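PDB 4HIZ: endosialidase from Enterobacteria phage phi92, which hydrolyses the alpha-2,8 and alpha-2,9 linkages of polysialic acid from within the polymer chain, as a trimeric phage endosialidase. Local coordinates for residues Thr264-Asp268 and Ser269-Ile273; His527-Val530 and Ser531-Phe534. All coordinates share one frame; numbering follows the deposited sequence.

Interaction 1: residues Thr264-Asp268 and Ser269-Ile273; sequences TRFWD and SPWEI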
ATOM      1  N   THR A 264      19.718   3.482 -23.730  1.00 11.02           N
ATOM      2  CA  THR A 264      20.735   3.639 -22.719  1.00 11.58           C
ATOM      3  C   THR A 264      20.364   2.765 -21.512  1.00 12.00           C
ATOM      4  O   THR A 264      19.208   2.301 -21.384  1.00 12.88           O
ATOM      5  CB  THR A 264      20.831   5.080 -22.241  1.00 13.36           C
ATOM      6  OG1 THR A 264      19.560   5.473 -21.727  1.00 13.47           O
ATOM      7  CG2 THR A 264      21.221   6.002 -23.416  1.00 15.13           C
ATOM      8  N   ARG A 265      21.336   2.569 -20.634  1.00 11.85           N
ATOM      9  CA  ARG A 265      21.127   1.922 -19.338  1.00 12.08           C
ATOM     10  C   ARG A 265      21.574   2.895 -18.262  1.00 12.56           C
ATOM     11  O   ARG A 265      22.708   2.836 -17.769  1.00 13.63           O
ATOM     12  CB  ARG A 265      21.913   0.606 -19.256  1.00 13.22           C
ATOM     13  CG  ARG A 265      21.446  -0.435 -20.310  1.00 13.97           C
ATOM     14  CD  ARG A 265      22.077  -1.791 -20.047  1.00 14.69           C
ATOM     15  NE  ARG A 265      23.453  -1.868 -20.562  1.00 14.55           N
ATOM     16  CZ  ARG A 265      24.495  -2.342 -19.892  1.00 15.18           C
ATOM     17  NH1 ARG A 265      24.369  -2.740 -18.627  1.00 15.27           N
ATOM     18  NH2 ARG A 265      25.680  -2.406 -20.498  1.00 16.55           N
ATOM     19  N   PHE A 266      20.682   3.834 -17.934  1.00 13.44           N
ATOM     20  CA  PHE A 266      20.961   4.892 -16.978  1.00 13.02           C
ATOM     21  C   PHE A 266      21.494   4.331 -15.650  1.00 13.04           C
ATOM     22  O   PHE A 266      22.476   4.821 -15.087  1.00 12.06           O
ATOM     23  CB  PHE A 266      19.645   5.669 -16.732  1.00 12.33           C
ATOM     24  CG  PHE A 266      19.705   6.678 -15.577  1.00 13.32           C
ATOM     25  CD1 PHE A 266      20.159   7.957 -15.793  1.00 13.73           C
ATOM     26  CD2 PHE A 266      19.238   6.339 -14.299  1.00 15.28           C
ATOM     27  CE1 PHE A 266      20.182   8.914 -14.750  1.00 13.35           C
ATOM     28  CE2 PHE A 266      19.263   7.272 -13.250  1.00 15.25           C
ATOM     29  CZ  PHE A 266      19.706   8.562 -13.470  1.00 14.59           C
ATOM     30  N   TRP A 267      20.821   3.315 -15.137  1.00 13.23           N
ATOM     31  CA  TRP A 267      21.138   2.774 -13.828  1.00 13.93           C
ATOM     32  C   TRP A 267      22.386   1.929 -13.782  1.00 13.97           C
ATOM     33  O   TRP A 267      22.875   1.638 -12.686  1.00 15.92           O
ATOM     34  CB  TRP A 267      19.929   1.966 -13.272  1.00 13.97           C
ATOM     35  CG  TRP A 267      18.695   2.836 -13.026  1.00 15.50           C
ATOM     36  CD1 TRP A 267      18.408   3.542 -11.885  1.00 15.92           C
ATOM     37  CD2 TRP A 267      17.634   3.130 -13.956  1.00 16.48           C
ATOM     38  NE1 TRP A 267      17.223   4.237 -12.044  1.00 16.59           N
ATOM     39  CE2 TRP A 267      16.724   3.990 -13.297  1.00 17.13           C
ATOM     40  CE3 TRP A 267      17.369   2.747 -15.274  1.00 17.97           C
ATOM     41  CZ2 TRP A 267      15.559   4.461 -13.901  1.00 18.35           C
ATOM     42  CZ3 TRP A 267      16.184   3.204 -15.884  1.00 19.85           C
ATOM     43  CH2 TRP A 267      15.296   4.059 -15.194  1.00 19.36           C
ATOM     44  N   ASP A 268      22.893   1.529 -14.957  1.00 14.12           N
ATOM     45  CA  ASP A 268      24.161   0.804 -15.050  1.00 14.25           C
ATOM     46  C   ASP A 268      25.333   1.695 -15.456  1.00 14.29           C
ATOM     47  O   ASP A 268      26.466   1.225 -15.566  1.00 15.80           O
ATOM     48  CB  ASP A 268      24.040  -0.354 -16.065  1.00 15.45           C
ATOM     49  CG  ASP A 268      23.056  -1.418 -15.617  1.00 17.63           C
ATOM     50  OD1 ASP A 268      22.829  -1.581 -14.394  1.00 18.65           O
ATOM     51  OD2 ASP A 268      22.516  -2.102 -16.498  1.00 17.63           O
ATOM     52  N   SER A 269      25.077   2.967 -15.711  1.00 12.25           N
ATOM     53  CA  SER A 269      26.173   3.848 -16.162  1.00 13.12           C
ATOM     54  C   SER A 269      26.820   4.531 -14.963  1.00 14.58           C
ATOM     55  O   SER A 269      26.138   5.088 -14.149  1.00 15.64           O
ATOM     56  CB  SER A 269      25.625   4.922 -17.117  1.00 13.87           C
ATOM     57  OG  SER A 269      25.096   4.348 -18.310  1.00 14.45           O
ATOM     58  N   PRO A 270      28.147   4.491 -14.851  1.00 17.86           N
ATOM     59  CA  PRO A 270      28.755   5.234 -13.736  1.00 18.09           C
ATOM     60  C   PRO A 270      28.435   6.716 -13.805  1.00 15.72           C
ATOM     61  O   PRO A 270      28.342   7.276 -14.904  1.00 18.05           O
ATOM     62  CB  PRO A 270      30.263   5.013 -13.927  1.00 23.14           C
ATOM     63  CG  PRO A 270      30.426   4.409 -15.267  1.00 26.78           C
ATOM     64  CD  PRO A 270      29.131   3.716 -15.626  1.00 23.79           C
ATOM     65  N   TRP A 271      28.281   7.355 -12.650  1.00 13.53           N
ATOM     66  CA  TRP A 271      28.143   8.801 -12.644  1.00 13.01           C
ATOM     67  C   TRP A 271      29.499   9.414 -13.024  1.00 13.69           C
ATOM     68  O   TRP A 271      30.524   8.985 -12.533  1.00 15.22           O
ATOM     69  CB  TRP A 271      27.775   9.275 -11.252  1.00 13.82           C
ATOM     70  CG  TRP A 271      26.378   8.947 -10.779  1.00 13.76           C
ATOM     71  CD1 TRP A 271      26.019   7.949  -9.920  1.00 14.78           C
ATOM     72  CD2 TRP A 271      25.183   9.686 -11.065  1.00 13.26           C
ATOM     73  NE1 TRP A 271      24.647   8.002  -9.667  1.00 13.65           N
ATOM     74  CE2 TRP A 271      24.128   9.084 -10.333  1.00 13.11           C
ATOM     75  CE3 TRP A 271      24.908  10.825 -11.840  1.00 13.98           C
ATOM     76  CZ2 TRP A 271      22.816   9.554 -10.390  1.00 13.72           C
ATOM     77  CZ3 TRP A 271      23.614  11.308 -11.881  1.00 14.10           C
ATOM     78  CH2 TRP A 271      22.577  10.672 -11.151  1.00 13.84           C
ATOM     79  N   GLU A 272      29.468  10.400 -13.892  1.00 12.65           N
ATOM     80  CA  GLU A 272      30.649  11.279 -14.032  1.00 13.74           C
ATOM     81  C   GLU A 272      30.554  12.268 -12.897  1.00 14.32           C
ATOM     82  O   GLU A 272      29.525  12.903 -12.740  1.00 15.76           O
ATOM     83  CB  GLU A 272      30.568  12.019 -15.350  1.00 16.73           C
ATOM     84  CG  GLU A 272      31.712  13.039 -15.470  1.00 19.74           C
ATOM     85  CD  GLU A 272      31.447  14.053 -16.570  1.00 25.01           C
ATOM     86  OE1 GLU A 272      30.389  14.759 -16.535  1.00 25.72           O
ATOM     87  OE2 GLU A 272      32.275  14.100 -17.491  1.00 28.26           O
ATOM     88  N   ILE A 273      31.607  12.384 -12.090  1.00 13.43           N
ATOM     89  CA  ILE A 273      31.572  13.218 -10.877  1.00 13.86           C
ATOM     90  C   ILE A 273      32.786  14.148 -10.922  1.00 14.93           C
ATOM     91  O   ILE A 273      33.937  13.693 -10.956  1.00 16.49           O
ATOM     92  CB  ILE A 273      31.624  12.337  -9.621  1.00 14.99           C
ATOM     93  CG1 ILE A 273      30.322  11.510  -9.541  1.00 15.49           C
ATOM     94  CG2 ILE A 273      31.828  13.164  -8.352  1.00 15.06           C
ATOM     95  CD1 ILE A 273      30.321  10.562  -8.359  1.00 17.26           C
TER

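Interaction 2: residues His527-Val530 and Ser531-Phe534; sequences HDFV and SRDF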
ATOM      1  N   HIS A 527      -7.004  22.577 -25.097  1.00 15.76           N
ATOM      2  CA  HIS A 527      -6.949  21.125 -25.071  1.00 15.38           C
ATOM      3  C   HIS A 527      -7.933  20.556 -26.093  1.00 16.44           C
ATOM      4  O   HIS A 527      -9.108  20.314 -25.783  1.00 16.84           O
ATOM      5  CB  HIS A 527      -7.225  20.625 -23.640  1.00 15.59           C
ATOM      6  CG  HIS A 527      -6.114  20.934 -22.693  1.00 16.16           C
ATOM      7  ND1 HIS A 527      -6.172  20.637 -21.351  1.00 17.25           N
ATOM      8  CD2 HIS A 527      -4.909  21.525 -22.901  1.00 15.31           C
ATOM      9  CE1 HIS A 527      -5.047  21.033 -20.765  1.00 16.43           C
ATOM     10  NE2 HIS A 527      -4.260  21.564 -21.686  1.00 15.60           N
ATOM     11  N   ASP A 528      -7.427  20.357 -27.307  1.00 16.05           N
ATOM     12  CA  ASP A 528      -8.241  19.933 -28.444  1.00 15.79           C
ATOM     13  C   ASP A 528      -8.255  18.406 -28.549  1.00 15.94           C
ATOM     14  O   ASP A 528      -7.890  17.819 -29.584  1.00 18.21           O
ATOM     15  CB  ASP A 528      -7.767  20.585 -29.750  1.00 17.98           C
ATOM     16  CG  ASP A 528      -6.301  20.303 -30.064  1.00 22.24           C
ATOM     17  OD1 ASP A 528      -5.507  19.968 -29.139  1.00 23.84           O
ATOM     18  OD2 ASP A 528      -5.939  20.449 -31.255  1.00 24.39           O
ATOM     19  N   PHE A 529      -8.675  17.770 -27.460  1.00 13.39           N
ATOM     20  CA  PHE A 529      -8.708  16.305 -27.367  1.00 12.90           C
ATOM     21  C   PHE A 529      -9.714  15.965 -26.294  1.00 12.89           C
ATOM     22  O   PHE A 529     -10.055  16.806 -25.454  1.00 13.13           O
ATOM     23  CB  PHE A 529      -7.314  15.709 -27.019  1.00 13.25           C
ATOM     24  CG  PHE A 529      -6.599  16.423 -25.870  1.00 13.65           C
ATOM     25  CD1 PHE A 529      -6.934  16.142 -24.537  1.00 13.84           C
ATOM     26  CD2 PHE A 529      -5.597  17.356 -26.128  1.00 15.41           C
ATOM     27  CE1 PHE A 529      -6.277  16.794 -23.490  1.00 14.75           C
ATOM     28  CE2 PHE A 529      -4.945  18.017 -25.063  1.00 16.23           C
ATOM     29  CZ  PHE A 529      -5.276  17.732 -23.764  1.00 16.10           C
ATOM     30  N   VAL A 530     -10.178  14.733 -26.336  1.00 12.74           N
ATOM     31  CA  VAL A 530     -11.103  14.217 -25.333  1.00 13.03           C
ATOM     32  C   VAL A 530     -10.320  13.891 -24.069  1.00 14.08           C
ATOM     33  O   VAL A 530      -9.108  13.584 -24.137  1.00 16.03           O
ATOM     34  CB  VAL A 530     -11.795  12.965 -25.932  1.00 14.69           C
ATOM     35  CG1 VAL A 530     -12.576  12.215 -24.899  1.00 17.47           C
ATOM     36  CG2 VAL A 530     -12.700  13.445 -27.078  1.00 13.34           C
ATOM     37  N   SER A 531     -10.967  14.019 -22.916  1.00 14.19           N
ATOM     38  CA  SER A 531     -10.260  13.907 -21.640  1.00 15.19           C
ATOM     39  C   SER A 531      -9.429  12.630 -21.504  1.00 14.47           C
ATOM     40  O   SER A 531      -9.879  11.511 -21.830  1.00 14.71           O
ATOM     41  CB  SER A 531     -11.262  13.954 -20.486  1.00 16.39           C
ATOM     42  OG  SER A 531     -10.606  13.781 -19.248  1.00 17.98           O
ATOM     43  N   ARG A 532      -8.220  12.812 -20.995  1.00 12.55           N
ATOM     44  CA  ARG A 532      -7.361  11.702 -20.646  1.00 13.04           C
ATOM     45  C   ARG A 532      -7.481  11.367 -19.154  1.00 12.19           C
ATOM     46  O   ARG A 532      -6.750  10.495 -18.649  1.00 12.15           O
ATOM     47  CB  ARG A 532      -5.896  12.058 -20.945  1.00 12.63           C
ATOM     48  CG  ARG A 532      -5.448  11.891 -22.432  1.00 13.72           C
ATOM     49  CD  ARG A 532      -5.888  13.079 -23.237  1.00 13.35           C
ATOM     50  NE  ARG A 532      -5.622  12.992 -24.691  1.00 12.87           N
ATOM     51  CZ  ARG A 532      -4.617  13.610 -25.302  1.00 13.47           C
ATOM     52  NH1 ARG A 532      -3.721  14.304 -24.591  1.00 13.90           N
ATOM     53  NH2 ARG A 532      -4.502  13.530 -26.619  1.00 14.22           N
ATOM     54  N   ASP A 533      -8.355  12.067 -18.434  1.00 12.20           N
ATOM     55  CA  ASP A 533      -8.322  11.953 -16.979  1.00 12.68           C
ATOM     56  C   ASP A 533      -9.016  10.674 -16.507  1.00 12.29           C
ATOM     57  O   ASP A 533      -9.954  10.188 -17.166  1.00 12.96           O
ATOM     58  CB  ASP A 533      -8.958  13.186 -16.310  1.00 15.45           C
ATOM     59  CG  ASP A 533      -8.059  14.434 -16.388  1.00 22.33           C
ATOM     60  OD1 ASP A 533      -6.857  14.347 -16.723  1.00 19.62           O
ATOM     61  OD2 ASP A 533      -8.551  15.531 -16.041  1.00 31.04           O
ATOM     62  N   PHE A 534      -8.560  10.132 -15.375  1.00 11.50           N
ATOM     63  CA  PHE A 534      -9.263   9.011 -14.734  1.00 10.93           C
ATOM     64  C   PHE A 534      -9.278   9.175 -13.242  1.00 11.72           C
ATOM     65  O   PHE A 534      -8.450   9.903 -12.679  1.00 12.40           O
ATOM     66  CB  PHE A 534      -8.619   7.636 -15.125  1.00 11.38           C
ATOM     67  CG  PHE A 534      -7.135   7.558 -14.818  1.00 12.26           C
ATOM     68  CD1 PHE A 534      -6.694   7.274 -13.516  1.00 13.28           C
ATOM     69  CD2 PHE A 534      -6.177   7.805 -15.824  1.00 14.03           C
ATOM     70  CE1 PHE A 534      -5.308   7.241 -13.203  1.00 14.35           C
ATOM     71  CE2 PHE A 534      -4.816   7.754 -15.511  1.00 15.32           C
ATOM     72  CZ  PHE A 534      -4.390   7.469 -14.215  1.00 15.66           C
TER

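Interaction 1: residues Thr264-Asp268 and Ser269-Ile273
S269 grips the short 3-10 turn 266-268 with two polar groups. Its OG, set beside its own backbone N (chi1 -64°), gives a hydrogen bond of 2.9 Å to R265 O, and S269 N gives a longer hydrogen bond, 3.3 Å, to F266 O, the i+3 pattern of a 3-10 turn. R265 O also accepts from D268 N, the two donors arriving from opposite faces of the carbonyl plane; a small hydroxyl residue suits this buried spot, and S269 OG is in turn bonded by A215 N.

Charge closes the outer side of the turn, where R265 NH1 meets D268 OD2 at 2.9 Å in a salt bridge, approaching from above the carboxylate plane. NE and NH2 of R265 are taken by the carbonyls of V216 and M230, which uses the guanidinium's several donors.

The aromatic part is looser. F266 turns an edge toward the face of W271 in an offset edge-to-face pair, centroids 6.0 Å apart and planes at 78°. R180 makes cation-pi contacts with both rings.

The turn leads from strand 261-264, in the sheet containing 215-219, into strand 272-275, which pairs with 172-181 in a propeller-domain sheet; F266 and W271 both rest on L158 of strand 157-166.

Interaction 2: residues His527-Val530 and Ser531-Phe534
The backbone runs extended through F529 and V530, then bends at R532, and no hydrogen bond links 527-530 to 531-534. Instead, the guanidinium of R532 lies flat on the ring of F529, with the planes only 10° apart. R532 CZ stands 3.7 Å from the ring centroid of F529, 24° off the normal, so this is a cation-pi stack over the face. R532 NH1 sits above the ring centre, while R532 NE comes within 3.4 Å of F529 CD1 near the rim.

F529 holds CG between its backbone N and carbonyl carbon, and a bend of the arginine chain at chi2 (80°) brings the guanidinium back over the F529 ring. R532 CD also packs 3.4 Å from V530 O. Arginine suits the place because its flat cation can stack while the N-H groups stay in its own plane to bond at the rim: R532 NE forms a salt bridge with D460 of the second subunit, whose Y433 makes a further cation-pi contact with R532.

Beyond the stack, S531 OG accepts from D533 N at 2.9 Å, an ST turn that spans the bend at R532. D533 in turn forms a salt bridge with R521 of strand 516-523. The whole segment is a loop between that strand and strand 535-536, lying against the second subunit, with V530 packed on its N457.

Interactions 1 and 2 are separate sites in series along the chain: their centres are 36 Å apart and their nearest atoms about 20 Å. What they share is the trimer, since both reach the second subunit, though through different residues of it. In interaction 1, W267 stacks on H510 of that subunit; in interaction 2, H527 N is hydrogen-bonded to D42 OD1 of the second subunit. Interaction 1 lies beside bound sugar: I273 belongs to a glycan pocket with H136, Y146, E176 and W178 and touches a glucose unit, while the side chain of W271 comes to about 7 Å of a bound fructose. Interaction 2 is a subunit-interface contact in the loop before strand 535-536.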